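Local atomic coordinates of macrophage migration inhibitory factor-like protein (Entamoeba histolytica, PDB entry 6CUQ), a protein that belongs to the macrophage migration inhibitory factor family and assembles as a homotrimer of subunits in which two helices pack on a four-stranded beta sheet. Residues L13-A18 / V52-G57; H30-I35 / D85-L90; K64-D69 / A95-G100. All coordinates share one frame; numbering follows the deposited sequence.

Contact 1 of 3, residues L13-A18 / V52-G57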
ATOM      1  N   LEU B  13       6.245   4.061  -1.548  1.00 65.57           N
ATOM      2  CA  LEU B  13       5.962   3.085  -0.507  1.00 58.52           C
ATOM      3  C   LEU B  13       6.653   1.790  -0.924  1.00 61.13           C
ATOM      4  O   LEU B  13       6.243   1.144  -1.897  1.00 65.11           O
ATOM      5  CB  LEU B  13       4.458   2.877  -0.317  1.00 60.37           C
ATOM      6  CG  LEU B  13       3.955   2.480   1.077  1.00 58.03           C
ATOM      7  CD1 LEU B  13       2.438   2.411   1.115  1.00 59.63           C
ATOM      8  CD2 LEU B  13       4.563   1.162   1.532  1.00 48.58           C
ATOM      9  N   ILE B  14       7.707   1.429  -0.200  1.00 62.01           N
ATOM     10  CA  ILE B  14       8.531   0.268  -0.502  1.00 58.44           C
ATOM     11  C   ILE B  14       8.154  -0.821   0.491  1.00 57.69           C
ATOM     12  O   ILE B  14       8.341  -0.672   1.708  1.00 56.19           O
ATOM     13  CB  ILE B  14      10.025   0.597  -0.422  1.00 55.78           C
ATOM     14  CG1 ILE B  14      10.348   1.757  -1.368  1.00 55.02           C
ATOM     15  CG2 ILE B  14      10.855  -0.642  -0.774  1.00 54.45           C
ATOM     16  CD1 ILE B  14      11.763   2.289  -1.246  1.00 51.53           C
ATOM     17  N   THR B  15       7.587  -1.898  -0.027  1.00 50.49           N
ATOM     18  CA  THR B  15       7.252  -3.079   0.751  1.00 53.71           C
ATOM     19  C   THR B  15       8.263  -4.142   0.349  1.00 55.69           C
ATOM     20  O   THR B  15       8.270  -4.591  -0.801  1.00 49.41           O
ATOM     21  CB  THR B  15       5.813  -3.511   0.464  1.00 59.91           C
ATOM     22  OG1 THR B  15       4.925  -2.402   0.680  1.00 66.35           O
ATOM     23  CG2 THR B  15       5.402  -4.725   1.309  1.00 50.96           C
ATOM     24  N   LEU B  16       9.146  -4.516   1.262  1.00 54.26           N
ATOM     25  CA  LEU B  16      10.180  -5.475   0.910  1.00 57.35           C
ATOM     26  C   LEU B  16      10.307  -6.545   1.981  1.00 60.50           C
ATOM     27  O   LEU B  16       9.966  -6.333   3.148  1.00 59.53           O
ATOM     28  CB  LEU B  16      11.522  -4.781   0.671  1.00 56.10           C
ATOM     29  CG  LEU B  16      12.412  -4.392   1.845  1.00 58.08           C
ATOM     30  CD1 LEU B  16      13.670  -3.728   1.312  1.00 57.31           C
ATOM     31  CD2 LEU B  16      11.703  -3.492   2.822  1.00 66.21           C
ATOM     32  N   SER B  17      10.785  -7.715   1.562  1.00 58.11           N
ATOM     33  CA  SER B  17      10.828  -8.882   2.430  1.00 64.11           C
ATOM     34  C   SER B  17      12.245  -9.379   2.698  1.00 68.24           C
ATOM     35  O   SER B  17      12.443 -10.559   2.980  1.00 87.33           O
ATOM     36  CB  SER B  17       9.986 -10.009   1.830  1.00 57.06           C
ATOM     37  OG  SER B  17      10.720 -10.652   0.809  1.00 66.72           O
ATOM     38  N   ALA B  18      13.242  -8.513   2.635  1.00 64.26           N
ATOM     39  CA  ALA B  18      14.593  -8.929   2.976  1.00 60.64           C
ATOM     40  C   ALA B  18      14.802  -8.858   4.481  1.00 64.37           C
ATOM     41  O   ALA B  18      14.152  -8.085   5.185  1.00 75.64           O
ATOM     42  CB  ALA B  18      15.632  -8.066   2.264  1.00 56.32           C
ATOM     43  N   VAL B  52       8.388  -0.672   4.302  1.00 47.42           N
ATOM     44  CA  VAL B  52       7.556  -1.603   5.051  1.00 45.34           C
ATOM     45  C   VAL B  52       8.148  -3.006   4.926  1.00 49.61           C
ATOM     46  O   VAL B  52       8.376  -3.494   3.813  1.00 62.54           O
ATOM     47  CB  VAL B  52       6.100  -1.557   4.548  1.00 55.16           C
ATOM     48  CG1 VAL B  52       5.235  -2.667   5.194  1.00 47.87           C
ATOM     49  CG2 VAL B  52       5.517  -0.143   4.765  1.00 50.13           C
ATOM     50  N   THR B  53       8.397  -3.648   6.066  1.00 51.84           N
ATOM     51  CA  THR B  53       8.926  -5.005   6.093  1.00 50.83           C
ATOM     52  C   THR B  53       7.806  -6.021   5.916  1.00 54.06           C
ATOM     53  O   THR B  53       6.850  -6.050   6.696  1.00 57.42           O
ATOM     54  CB  THR B  53       9.646  -5.273   7.408  1.00 56.36           C
ATOM     55  OG1 THR B  53      10.838  -4.495   7.467  1.00 58.98           O
ATOM     56  CG2 THR B  53      10.009  -6.757   7.521  1.00 55.83           C
ATOM     57  N   SER B  54       7.967  -6.909   4.944  1.00 55.87           N
ATOM     58  CA  SER B  54       6.940  -7.888   4.614  1.00 54.58           C
ATOM     59  C   SER B  54       7.516  -9.301   4.606  1.00 56.76           C
ATOM     60  O   SER B  54       8.716  -9.517   4.791  1.00 55.13           O
ATOM     61  CB  SER B  54       6.330  -7.589   3.247  1.00 53.44           C
ATOM     62  OG  SER B  54       7.342  -7.663   2.260  1.00 54.46           O
ATOM     63  N   VAL B  55       6.617 -10.268   4.427  1.00 59.69           N
ATOM     64  CA  VAL B  55       6.945 -11.635   4.027  1.00 58.44           C
ATOM     65  C   VAL B  55       6.507 -11.769   2.582  1.00 60.44           C
ATOM     66  O   VAL B  55       5.372 -11.412   2.247  1.00 66.82           O
ATOM     67  CB  VAL B  55       6.241 -12.682   4.912  1.00 58.39           C
ATOM     68  CG1 VAL B  55       6.337 -14.047   4.290  1.00 58.08           C
ATOM     69  CG2 VAL B  55       6.841 -12.690   6.301  1.00 56.82           C
ATOM     70  N   GLY B  56       7.405 -12.233   1.716  1.00 70.41           N
ATOM     71  CA  GLY B  56       7.190 -12.071   0.293  1.00 72.12           C
ATOM     72  C   GLY B  56       7.589 -13.276  -0.532  1.00 62.01           C
ATOM     73  O   GLY B  56       8.439 -14.079  -0.154  1.00 61.54           O
ATOM     74  N   GLY B  57       7.010 -13.330  -1.722  1.00 64.82           N
ATOM     75  CA  GLY B  57       7.305 -14.406  -2.642  1.00 72.27           C
ATOM     76  C   GLY B  57       7.260 -13.924  -4.072  1.00 72.41           C
ATOM     77  O   GLY B  57       6.623 -12.918  -4.401  1.00 69.37           O
TER
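Val52 enters the contact through both of its backbone polar groups. Val52 N donates to Ile14 O at 2.6 Å, meeting the carbonyl almost head-on at 170°, and Val52 O receives Leu16 N at 2.9 Å, again almost in line with the carbonyl. The side chain lies beside that of Thr15 on one face of the sheet. Val52 CG2, anti to the carbonyl carbon, meets Leu13 CD2 obliquely at 3.6 Å, and on this face Val52 also packs against Val52 of the second subunit and Thr15 of the third. Thr53 turns to the other face, which it shares with Leu16, and its OG1 bonds to Lys25. This parallel pairing joins strands 11-16 and 48-53, the two strands of the first beta-alpha-beta unit, connected through helix 22-40. Ser54 N bonds to Leu16 O at 2.7 Å, the donor 37° above the carbonyl plane rather than on a lone pair. Ser54 CB rests on Thr15 CG2 at 3.6 Å, while OG bonds to Gln50 of the second subunit. Val55 points away from 13-18 and packs on Glu22 of that same subunit. Gly56 brings its N within 3.4 Å of Ser17 CB. Having no side chain, it admits Ser17 closely, and residues 55-57 go on to pair in an antiparallel ladder with a strand of the second subunit.

Contact 2 of 3, residues H30-I35 / D85-L90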
ATOM      1  N   HIS B  30      16.204   7.034   2.711  1.00 57.24           N
ATOM      2  CA  HIS B  30      16.979   8.214   2.348  1.00 53.36           C
ATOM      3  C   HIS B  30      17.323   8.221   0.855  1.00 59.85           C
ATOM      4  O   HIS B  30      17.047   9.192   0.143  1.00 65.69           O
ATOM      5  CB  HIS B  30      18.245   8.256   3.204  1.00 58.65           C
ATOM      6  CG  HIS B  30      19.188   9.360   2.837  1.00 75.55           C
ATOM      7  ND1 HIS B  30      18.886  10.692   3.037  1.00 76.51           N
ATOM      8  CD2 HIS B  30      20.420   9.334   2.271  1.00 79.52           C
ATOM      9  CE1 HIS B  30      19.896  11.437   2.619  1.00 80.00           C
ATOM     10  NE2 HIS B  30      20.841  10.639   2.153  1.00 82.12           N
ATOM     11  N   GLU B  31      17.911   7.127   0.362  1.00 67.16           N
ATOM     12  CA  GLU B  31      18.290   7.056  -1.047  1.00 65.50           C
ATOM     13  C   GLU B  31      17.066   7.114  -1.954  1.00 65.15           C
ATOM     14  O   GLU B  31      17.133   7.661  -3.060  1.00 67.67           O
ATOM     15  CB  GLU B  31      19.080   5.779  -1.316  1.00 70.20           C
ATOM     16  CG  GLU B  31      20.472   5.783  -0.752  1.00 68.95           C
ATOM     17  CD  GLU B  31      21.317   6.908  -1.291  1.00 73.65           C
ATOM     18  OE1 GLU B  31      21.166   7.275  -2.483  1.00 69.04           O
ATOM     19  OE2 GLU B  31      22.165   7.399  -0.524  1.00 85.13           O
ATOM     20  N   SER B  32      15.950   6.526  -1.515  1.00 62.48           N
ATOM     21  CA  SER B  32      14.715   6.588  -2.292  1.00 61.42           C
ATOM     22  C   SER B  32      14.286   8.031  -2.514  1.00 63.73           C
ATOM     23  O   SER B  32      13.950   8.440  -3.636  1.00 61.76           O
ATOM     24  CB  SER B  32      13.618   5.797  -1.571  1.00 60.38           C
ATOM     25  OG  SER B  32      12.335   6.129  -2.059  1.00 60.80           O
ATOM     26  N   MET B  33      14.334   8.837  -1.456  1.00 65.16           N
ATOM     27  CA  MET B  33      13.950  10.235  -1.596  1.00 54.01           C
ATOM     28  C   MET B  33      14.916  10.984  -2.509  1.00 53.02           C
ATOM     29  O   MET B  33      14.482  11.788  -3.344  1.00 58.75           O
ATOM     30  CB  MET B  33      13.864  10.883  -0.219  1.00 58.60           C
ATOM     31  CG  MET B  33      12.638  10.453   0.572  1.00 58.72           C
ATOM     32  SD  MET B  33      12.569  11.174   2.216  1.00 62.57           S
ATOM     33  CE  MET B  33      13.922  10.359   3.053  1.00 70.27           C
ATOM     34  N   LYS B  34      16.222  10.699  -2.411  1.00 54.69           N
ATOM     35  CA  LYS B  34      17.164  11.298  -3.358  1.00 64.36           C
ATOM     36  C   LYS B  34      16.837  10.895  -4.792  1.00 75.28           C
ATOM     37  O   LYS B  34      16.846  11.736  -5.700  1.00 88.85           O
ATOM     38  CB  LYS B  34      18.608  10.914  -3.016  1.00 70.36           C
ATOM     39  CG  LYS B  34      19.265  11.767  -1.936  1.00 78.55           C
ATOM     40  CD  LYS B  34      20.563  11.154  -1.463  1.00 83.96           C
ATOM     41  CE  LYS B  34      21.664  11.344  -2.471  1.00 87.28           C
ATOM     42  NZ  LYS B  34      22.798  10.441  -2.149  1.00 92.28           N
ATOM     43  N   ILE B  35      16.552   9.604  -5.012  1.00 77.43           N
ATOM     44  CA  ILE B  35      16.221   9.106  -6.350  1.00 76.15           C
ATOM     45  C   ILE B  35      14.999   9.820  -6.900  1.00 76.05           C
ATOM     46  O   ILE B  35      15.001  10.307  -8.037  1.00 79.75           O
ATOM     47  CB  ILE B  35      15.976   7.587  -6.313  1.00 69.69           C
ATOM     48  CG1 ILE B  35      17.266   6.799  -6.111  1.00 69.65           C
ATOM     49  CG2 ILE B  35      15.261   7.140  -7.579  1.00 70.68           C
ATOM     50  CD1 ILE B  35      17.014   5.299  -5.928  1.00 56.83           C
ATOM     51  N   ASP B  85      15.194   1.365 -12.916  1.00 83.50           N
ATOM     52  CA  ASP B  85      16.606   1.001 -12.857  1.00 88.16           C
ATOM     53  C   ASP B  85      17.251   1.434 -11.539  1.00 89.23           C
ATOM     54  O   ASP B  85      17.992   0.657 -10.921  1.00 85.93           O
ATOM     55  CB  ASP B  85      17.343   1.605 -14.056  1.00 90.99           C
ATOM     56  CG  ASP B  85      18.826   1.298 -14.040  1.00101.75           C
ATOM     57  OD1 ASP B  85      19.646   2.243 -14.013  1.00106.51           O
ATOM     58  OD2 ASP B  85      19.174   0.102 -14.018  1.00110.14           O
ATOM     59  N   ARG B  86      16.952   2.648 -11.066  1.00 84.72           N
ATOM     60  CA  ARG B  86      17.611   3.144  -9.858  1.00 77.37           C
ATOM     61  C   ARG B  86      17.118   2.422  -8.606  1.00 76.41           C
ATOM     62  O   ARG B  86      17.911   2.132  -7.702  1.00 74.33           O
ATOM     63  CB  ARG B  86      17.437   4.658  -9.751  1.00 81.90           C
ATOM     64  CG  ARG B  86      18.164   5.378 -10.872  1.00 83.72           C
ATOM     65  CD  ARG B  86      18.595   6.767 -10.505  1.00 89.32           C
ATOM     66  NE  ARG B  86      19.632   6.776  -9.482  1.00 97.47           N
ATOM     67  CZ  ARG B  86      19.962   7.857  -8.782  1.00 95.02           C
ATOM     68  NH1 ARG B  86      19.325   8.996  -9.003  1.00 84.27           N
ATOM     69  NH2 ARG B  86      20.910   7.795  -7.857  1.00101.47           N
ATOM     70  N   TYR B  87      15.813   2.162  -8.506  1.00 74.43           N
ATOM     71  CA  TYR B  87      15.295   1.433  -7.347  1.00 65.35           C
ATOM     72  C   TYR B  87      15.788  -0.011  -7.321  1.00 65.75           C
ATOM     73  O   TYR B  87      16.052  -0.561  -6.243  1.00 57.92           O
ATOM     74  CB  TYR B  87      13.770   1.462  -7.334  1.00 61.12           C
ATOM     75  CG  TYR B  87      13.205   2.708  -6.706  1.00 64.98           C
ATOM     76  CD1 TYR B  87      13.336   2.924  -5.345  1.00 58.44           C
ATOM     77  CD2 TYR B  87      12.539   3.663  -7.469  1.00 66.92           C
ATOM     78  CE1 TYR B  87      12.821   4.052  -4.753  1.00 62.90           C
ATOM     79  CE2 TYR B  87      12.018   4.800  -6.889  1.00 66.07           C
ATOM     80  CZ  TYR B  87      12.168   4.990  -5.527  1.00 71.23           C
ATOM     81  OH  TYR B  87      11.663   6.107  -4.921  1.00 69.21           O
ATOM     82  N   CYS B  88      15.857  -0.661  -8.486  1.00 63.14           N
ATOM     83  CA  CYS B  88      16.348  -2.035  -8.513  1.00 74.71           C
ATOM     84  C   CYS B  88      17.825  -2.090  -8.144  1.00 80.84           C
ATOM     85  O   CYS B  88      18.259  -3.004  -7.430  1.00 80.14           O
ATOM     86  CB  CYS B  88      16.092  -2.664  -9.886  1.00 78.08           C
ATOM     87  SG  CYS B  88      14.345  -3.068 -10.176  1.00 75.69           S
ATOM     88  N   LYS B  89      18.606  -1.098  -8.584  1.00 82.33           N
ATOM     89  CA  LYS B  89      20.009  -1.046  -8.186  1.00 75.79           C
ATOM     90  C   LYS B  89      20.137  -0.766  -6.698  1.00 70.27           C
ATOM     91  O   LYS B  89      21.021  -1.321  -6.032  1.00 70.50           O
ATOM     92  CB  LYS B  89      20.757   0.003  -9.008  1.00 74.92           C
ATOM     93  N   LEU B  90      19.236   0.051  -6.154  1.00 68.36           N
ATOM     94  CA  LEU B  90      19.267   0.367  -4.730  1.00 70.26           C
ATOM     95  C   LEU B  90      18.946  -0.855  -3.863  1.00 73.46           C
ATOM     96  O   LEU B  90      19.684  -1.163  -2.920  1.00 67.18           O
ATOM     97  CB  LEU B  90      18.308   1.524  -4.428  1.00 58.12           C
ATOM     98  CG  LEU B  90      18.183   1.752  -2.922  1.00 55.94           C
ATOM     99  CD1 LEU B  90      19.557   2.105  -2.408  1.00 51.24           C
ATOM    100  CD2 LEU B  90      17.129   2.806  -2.525  1.00 54.30           C
TER
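Helix segments 30-35 and 85-90 run nearly antiparallel, at 163°, with their axes 10.5 Å apart, and the side chains of Ile35, Arg86, Tyr87, Ser32 and Leu90 fill the gap between them. Ile35 is placed centrally: all three of its branches touch Arg86, and CG2 also reaches Tyr87. Ile35 CG1, anti to the carbonyl carbon, sits over the middle of one face of the Arg86 guanidinium, 3.9 Å above its plane, the two side chains running alongside one another head to tail. Ile35 CG2, anti to the backbone N, lies over a face of the Tyr87 ring, with CE2 at 4.1 Å, and Ile35 CD1 reaches Arg86 O at 3.7 Å. Tyr87 meets Ser32 at the ring edge instead: Ser32 OG lies in the plane of the ring, and the hydroxyls Ser32 OG and Tyr87 OH are hydrogen-bonded at 2.9 Å. Ser32 OG bonds also to Thr49 on strand 48-53, so the buried hydroxyl link reaches from the helix pair to the sheet beneath. Farther along, the two methyls of Leu90 close on Glu31 CB, CD2 approaching to 3.8 Å. Beyond that carbon the Glu31 chain bends at chi2 (-59°), and its OE2 forms a salt bridge with Lys34 NZ. Arg86 NH1 pairs with Glu38 in another. Hydrocarbon contacts and a small hydroxyl cluster of Tyr87, Ser32 and Thr49 thus occupy the buried side, whereas the charges gather at the margin. There Glu31 OE1 stays 5.4 Å from Arg86 NH2, where any attraction would be indirect and probably weak.

Contact 3 of 3, residues K64-D69 / A95-G100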
ATOM      1  N   LYS B  64      13.687 -13.194  -1.231  1.00 64.42           N
ATOM      2  CA  LYS B  64      13.840 -11.752  -1.068  1.00 58.85           C
ATOM      3  C   LYS B  64      13.193 -11.051  -2.246  1.00 59.25           C
ATOM      4  O   LYS B  64      13.534 -11.320  -3.401  1.00 66.24           O
ATOM      5  CB  LYS B  64      15.309 -11.349  -1.056  1.00 55.23           C
ATOM      6  CG  LYS B  64      16.161 -11.741   0.092  1.00 59.43           C
ATOM      7  CD  LYS B  64      17.588 -11.771  -0.433  1.00 64.05           C
ATOM      8  CE  LYS B  64      18.607 -11.791   0.683  1.00 75.30           C
ATOM      9  NZ  LYS B  64      19.977 -12.051   0.147  1.00 82.47           N
ATOM     10  N   SER B  65      12.290 -10.128  -1.954  1.00 53.59           N
ATOM     11  CA  SER B  65      11.497  -9.517  -3.005  1.00 62.95           C
ATOM     12  C   SER B  65      10.987  -8.184  -2.493  1.00 57.64           C
ATOM     13  O   SER B  65      11.145  -7.844  -1.324  1.00 61.36           O
ATOM     14  CB  SER B  65      10.333 -10.425  -3.434  1.00 63.23           C
ATOM     15  OG  SER B  65       9.640 -10.924  -2.311  1.00 63.86           O
ATOM     16  N   ALA B  66      10.359  -7.439  -3.388  1.00 58.16           N
ATOM     17  CA  ALA B  66       9.851  -6.133  -3.022  1.00 55.75           C
ATOM     18  C   ALA B  66       8.723  -5.767  -3.965  1.00 58.04           C
ATOM     19  O   ALA B  66       8.566  -6.357  -5.035  1.00 61.57           O
ATOM     20  CB  ALA B  66      10.953  -5.063  -3.058  1.00 47.21           C
ATOM     21  N   PHE B  67       7.924  -4.801  -3.527  1.00 69.85           N
ATOM     22  CA  PHE B  67       6.945  -4.113  -4.353  1.00 66.32           C
ATOM     23  C   PHE B  67       7.068  -2.631  -4.025  1.00 67.34           C
ATOM     24  O   PHE B  67       7.009  -2.252  -2.851  1.00 62.91           O
ATOM     25  CB  PHE B  67       5.530  -4.636  -4.079  1.00 48.95           C
ATOM     26  CG  PHE B  67       4.480  -4.043  -4.968  1.00 58.61           C
ATOM     27  CD1 PHE B  67       3.673  -3.007  -4.526  1.00 74.45           C
ATOM     28  CD2 PHE B  67       4.293  -4.534  -6.249  1.00 64.47           C
ATOM     29  CE1 PHE B  67       2.709  -2.460  -5.354  1.00 76.31           C
ATOM     30  CE2 PHE B  67       3.324  -4.006  -7.081  1.00 65.55           C
ATOM     31  CZ  PHE B  67       2.531  -2.970  -6.633  1.00 84.02           C
ATOM     32  N   ILE B  68       7.243  -1.798  -5.048  1.00 64.51           N
ATOM     33  CA  ILE B  68       7.548  -0.377  -4.866  1.00 62.23           C
ATOM     34  C   ILE B  68       6.427   0.417  -5.525  1.00 64.48           C
ATOM     35  O   ILE B  68       6.256   0.372  -6.748  1.00 65.49           O
ATOM     36  CB  ILE B  68       8.916  -0.000  -5.449  1.00 54.78           C
ATOM     37  CG1 ILE B  68      10.002  -0.913  -4.868  1.00 57.40           C
ATOM     38  CG2 ILE B  68       9.237   1.452  -5.126  1.00 67.32           C
ATOM     39  CD1 ILE B  68      11.382  -0.713  -5.469  1.00 55.38           C
ATOM     40  N   ASP B  69       5.658   1.134  -4.713  1.00 62.41           N
ATOM     41  CA  ASP B  69       4.478   1.866  -5.167  1.00 68.19           C
ATOM     42  C   ASP B  69       4.859   3.341  -5.271  1.00 66.49           C
ATOM     43  O   ASP B  69       4.951   4.038  -4.257  1.00 65.19           O
ATOM     44  CB  ASP B  69       3.333   1.651  -4.182  1.00 67.67           C
ATOM     45  CG  ASP B  69       1.975   1.828  -4.805  1.00 80.91           C
ATOM     46  OD1 ASP B  69       1.881   2.244  -5.985  1.00 97.04           O
ATOM     47  OD2 ASP B  69       0.989   1.584  -4.082  1.00 84.64           O
ATOM     48  N   ALA B  95      19.945  -4.606   0.008  1.00 62.92           N
ATOM     49  CA  ALA B  95      19.202  -5.735   0.559  1.00 57.37           C
ATOM     50  C   ALA B  95      19.399  -7.040  -0.204  1.00 63.85           C
ATOM     51  O   ALA B  95      18.781  -8.047   0.158  1.00 67.91           O
ATOM     52  CB  ALA B  95      17.702  -5.409   0.630  1.00 49.30           C
ATOM     53  N   GLY B  96      20.198  -7.039  -1.268  1.00 68.87           N
ATOM     54  CA  GLY B  96      20.469  -8.242  -2.024  1.00 65.64           C
ATOM     55  C   GLY B  96      19.290  -8.804  -2.777  1.00 71.75           C
ATOM     56  O   GLY B  96      19.286  -9.997  -3.106  1.00 62.18           O
ATOM     57  N   ILE B  97      18.294  -7.974  -3.080  1.00 67.41           N
ATOM     58  CA  ILE B  97      17.101  -8.414  -3.789  1.00 56.66           C
ATOM     59  C   ILE B  97      17.375  -8.356  -5.286  1.00 71.16           C
ATOM     60  O   ILE B  97      17.904  -7.358  -5.800  1.00 68.11           O
ATOM     61  CB  ILE B  97      15.886  -7.555  -3.396  1.00 59.71           C
ATOM     62  CG1 ILE B  97      15.709  -7.559  -1.868  1.00 58.31           C
ATOM     63  CG2 ILE B  97      14.642  -8.044  -4.087  1.00 57.00           C
ATOM     64  CD1 ILE B  97      14.543  -6.722  -1.370  1.00 51.09           C
ATOM     65  N   GLU B  98      17.054  -9.444  -5.980  1.00 71.78           N
ATOM     66  CA  GLU B  98      17.300  -9.513  -7.409  1.00 69.78           C
ATOM     67  C   GLU B  98      16.316  -8.637  -8.174  1.00 71.74           C
ATOM     68  O   GLU B  98      15.207  -8.352  -7.710  1.00 73.52           O
ATOM     69  CB  GLU B  98      17.229 -10.957  -7.900  1.00 72.15           C
ATOM     70  CG  GLU B  98      18.414 -11.807  -7.444  1.00 86.76           C
ATOM     71  CD  GLU B  98      18.271 -13.279  -7.815  1.00100.73           C
ATOM     72  OE1 GLU B  98      17.202 -13.668  -8.334  1.00106.64           O
ATOM     73  OE2 GLU B  98      19.244 -14.043  -7.621  1.00104.18           O
ATOM     74  N   GLY B  99      16.764  -8.153  -9.334  1.00 69.53           N
ATOM     75  CA  GLY B  99      15.886  -7.363 -10.179  1.00 70.21           C
ATOM     76  C   GLY B  99      14.648  -8.129 -10.606  1.00 77.27           C
ATOM     77  O   GLY B  99      13.559  -7.562 -10.704  1.00 80.83           O
ATOM     78  N   GLY B 100      14.794  -9.430 -10.852  1.00 79.21           N
ATOM     79  CA  GLY B 100      13.659 -10.263 -11.200  1.00 67.97           C
ATOM     80  C   GLY B 100      12.695 -10.557 -10.067  1.00 71.85           C
ATOM     81  O   GLY B 100      11.716 -11.275 -10.289  1.00 87.26           O
TER
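The turn from helix 80-95 into strand 102-108, within the second beta-alpha-beta unit, packs here against the start of strand 66-72, the strand with which the unit begins. Gly96 is the first residue to leave helical geometry, its phi positive at 67°, and Ile97, next in the chain, lies alongside the backbone of Lys64 and Ser65. Ile97 and Lys64 carry the contact between them. Ile97 CG2, anti to the backbone N, lies 3.5 Å from Lys64 O and almost as near Ser65 CA. Ile97 CG1 takes the position anti to the carbonyl carbon and touches Lys64 CB at 3.9 Å. From there the chain runs extended to CD1, which ends 3.6 Å from Ser65 O and 4.3 Å from Ala66 CB. Leu16, Ala18 and Ile102 also touch Ile97, so this side chain is held among several parts of the subunit. Lys64 takes the exposed flank. Extended beyond CG, it lies across the end of the helix, with CD 3.6 Å from Gly96 O and CE 3.8 Å from Ala95 O. Lys64 NZ remains 3.9 Å from Gly96 O and makes no hydrogen bond with it, although a positive charge beside these carbonyls at the helix C-terminus is probably favourable electrostatically. No hydrogen bond crosses between the segments; the backbone hydrogen bonds of Ala66 run to Asn101 and Tyr103. An isoleucine packed just after the helix, against the start of the first strand, is consistent with the right-handed crossover of a beta-alpha-beta unit, two of which make up the subunit of this family.

All three contacts are mainly buried, though Thr53 in contact 1 and Lys64 in contact 3 are exposed; no touching residue of contact 2 is fully so. Contact 2 lies closest to the chain's centre and joins the two helices. Contacts 1 and 3 lie farther out and meet along the sheet, where Thr15 O and Leu13 O probably accept hydrogen bonds from Phe67 N and Asp69 N. Contact 1 is a backbone ladder, contact 3 apolar packing of a turn with a lysine on its solvent side, and contact 2 side-chain packing round Ile35 with a hydroxyl bond beside it. Ile14 links contact 1 to Ser32 and Tyr87 of contact 2, and Ile68 joins contact 3 to Tyr87.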